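Local coordinates for Cj0977 (Campylobacter jejuni, PDB 3BNV), which is a hot-dog-fold virulence protein under sigma28 control, whose biochemical activity is unknown and which is not itself a part of the flagellum, at residues Ala80-Glu85 with Arg121-Val126. Numbering follows the deposited sequence.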
loop_
_atom_site.group_PDB
_atom_site.type_symbol
_atom_site.label_atom_id
_atom_site.label_comp_id
_atom_site.label_asym_id
_atom_site.label_seq_id
_atom_site.Cartn_x
_atom_site.Cartn_y
_atom_site.Cartn_z
ATOM N N ALA A 80 5.763 8.237 10.209
ATOM C CA ALA A 80 6.645 9.358 10.503
ATOM C C ALA A 80 6.054 10.307 11.545
ATOM O O ALA A 80 6.790 10.970 12.265
ATOM C CB ALA A 80 6.983 10.086 9.271
ATOM N N SER A 81 4.731 10.362 11.631
ATOM C CA SER A 81 4.060 11.242 12.582
ATOM C C SER A 81 4.263 10.797 14.021
ATOM O O SER A 81 4.108 11.582 14.930
ATOM C CB SER A 81 2.563 11.302 12.298
ATOM O OG SER A 81 1.942 10.085 12.662
ATOM N N ILE A 82 4.568 9.519 14.218
ATOM C CA ILE A 82 4.855 8.974 15.537
ATOM C C ILE A 82 6.359 8.900 15.756
ATOM O O ILE A 82 6.848 9.131 16.846
ATOM C CB ILE A 82 4.317 7.541 15.636
ATOM C CG1 ILE A 82 2.812 7.565 15.413
ATOM C CG2 ILE A 82 4.703 6.903 16.999
ATOM C CD1 ILE A 82 2.157 8.735 16.114
ATOM N N ASN A 83 7.088 8.546 14.704
ATOM C CA ASN A 83 8.552 8.539 14.717
ATOM C C ASN A 83 9.208 7.696 15.810
ATOM O O ASN A 83 10.120 8.148 16.494
ATOM C CB ASN A 83 9.132 9.957 14.791
ATOM C CG ASN A 83 10.582 9.998 14.346
ATOM O OD1 ASN A 83 11.029 9.118 13.620
ATOM N ND2 ASN A 83 11.310 11.012 14.761
ATOM N N LYS A 84 8.749 6.472 15.967
ATOM C CA LYS A 84 9.385 5.550 16.883
ATOM C C LYS A 84 10.285 4.603 16.107
ATOM O O LYS A 84 9.992 4.247 14.970
ATOM C CB LYS A 84 8.332 4.753 17.635
ATOM C CG LYS A 84 7.561 5.578 18.636
ATOM C CD LYS A 84 8.249 5.628 19.972
ATOM C CE LYS A 84 7.612 6.633 20.896
ATOM N NZ LYS A 84 8.364 6.648 22.181
ATOM N N GLU A 85 11.386 4.191 16.712
ATOM C CA GLU A 85 12.315 3.346 15.996
ATOM C C GLU A 85 11.696 2.006 15.648
ATOM O O GLU A 85 11.946 1.467 14.590
ATOM C CB GLU A 85 13.592 3.127 16.790
ATOM C CG GLU A 85 14.596 2.276 16.046
ATOM C CD GLU A 85 15.921 2.251 16.725
ATOM O OE1 GLU A 85 16.921 1.876 16.065
ATOM O OE2 GLU A 85 15.956 2.614 17.925
ATOM N N ARG A 121 -1.547 3.963 18.526
ATOM C CA ARG A 121 -1.911 5.315 18.114
ATOM C C ARG A 121 -2.744 5.316 16.840
ATOM O O ARG A 121 -2.470 4.536 15.903
ATOM C CB ARG A 121 -0.646 6.106 17.807
ATOM C CG ARG A 121 0.482 5.919 18.766
ATOM C CD ARG A 121 0.218 6.668 20.068
ATOM N NE ARG A 121 -0.308 7.999 19.816
ATOM C CZ ARG A 121 0.428 9.105 19.789
ATOM N NH1 ARG A 121 1.730 9.057 20.005
ATOM N NH2 ARG A 121 -0.145 10.272 19.558
ATOM N N ASP A 122 -3.734 6.214 16.792
ATOM C CA ASP A 122 -4.552 6.423 15.576
ATOM C C ASP A 122 -4.038 7.655 14.835
ATOM O O ASP A 122 -3.857 8.707 15.423
ATOM C CB ASP A 122 -6.042 6.602 15.948
ATOM C CG ASP A 122 -6.596 5.420 16.752
ATOM O OD1 ASP A 122 -6.089 4.289 16.578
ATOM O OD2 ASP A 122 -7.538 5.610 17.566
ATOM N N VAL A 123 -3.812 7.525 13.544
ATOM C CA VAL A 123 -3.266 8.620 12.757
ATOM C C VAL A 123 -4.180 8.965 11.591
ATOM O O VAL A 123 -4.585 8.096 10.822
ATOM C CB VAL A 123 -1.880 8.242 12.225
ATOM C CG1 VAL A 123 -1.307 9.371 11.340
ATOM C CG2 VAL A 123 -0.947 7.910 13.384
ATOM N N LYS A 124 -4.513 10.241 11.471
ATOM C CA LYS A 124 -5.399 10.705 10.412
ATOM C C LYS A 124 -4.501 11.187 9.262
ATOM O O LYS A 124 -3.623 12.034 9.463
ATOM C CB LYS A 124 -6.293 11.815 10.978
ATOM C CG LYS A 124 -7.744 11.723 10.604
ATOM C CD LYS A 124 -7.895 11.681 9.054
ATOM C CE LYS A 124 -9.379 11.663 8.583
ATOM N NZ LYS A 124 -9.929 10.268 8.430
ATOM N N VAL A 125 -4.661 10.599 8.083
ATOM C CA VAL A 125 -3.869 10.989 6.921
ATOM C C VAL A 125 -4.776 11.536 5.811
ATOM O O VAL A 125 -5.875 11.019 5.581
ATOM C CB VAL A 125 -3.093 9.805 6.333
ATOM C CG1 VAL A 125 -2.059 10.292 5.327
ATOM C CG2 VAL A 125 -2.427 8.978 7.439
ATOM N N VAL A 126 -4.305 12.562 5.118
ATOM C CA VAL A 126 -5.091 13.209 4.090
ATOM C C VAL A 126 -4.144 13.454 2.922
ATOM O O VAL A 126 -2.992 13.809 3.144
ATOM C CB VAL A 126 -5.638 14.549 4.603
ATOM C CG1 VAL A 126 -4.748 15.662 4.177
ATOM C CG2 VAL A 126 -6.983 14.800 4.074
#
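Ile-82 holds CG1 beside its backbone N and opposite the carbonyl carbon (chi1 -60°), and a second turn at chi2 (-41°) carries CD1 across to Arg-121 and Val-123. Arg-121 bends to meet it: its chain is bent at both chi2 and chi3, which places one face of the guanidinium over CD1 of Ile-82. CD1 of Ile-82 therefore sits over that face, displaced toward its rim, 3.9 Å from NH1 of Arg-121. Nearer the backbone, CB of Arg-121 comes within 4.2 Å of CD1 of Ile-82. On its other flank CD1 of Ile-82 meets CG2 of Val-123 at 4.2 Å, a purely apolar touch. One residue earlier in the helix, Ser-81 directs its hydroxyl at the valine; OG of Ser-81 lies 3.6 Å from CG1 of Val-123 and nearly as close to CG2, so the oxygen faces both methyls of the valine almost evenly. The polar need of this buried hydroxyl is met within its own helix, by a hydrogen bond to the carbonyl oxygen of Ala-78, while NH2 of Arg-121 is engaged by Asn-45 OD1 and Leu-113 O. The contact thus joins the last turn of helix 67-82, the central helix of the hot-dog fold, to the inward side of strand 120-129 in the antiparallel sheet that wraps it. Ala-110 and Ala-112 of the adjoining strand 105-112 border the same patch, and further along strand 120-129 Val-125 continues the packing against Ala-74, Val-77 and Ala-78 of the helix.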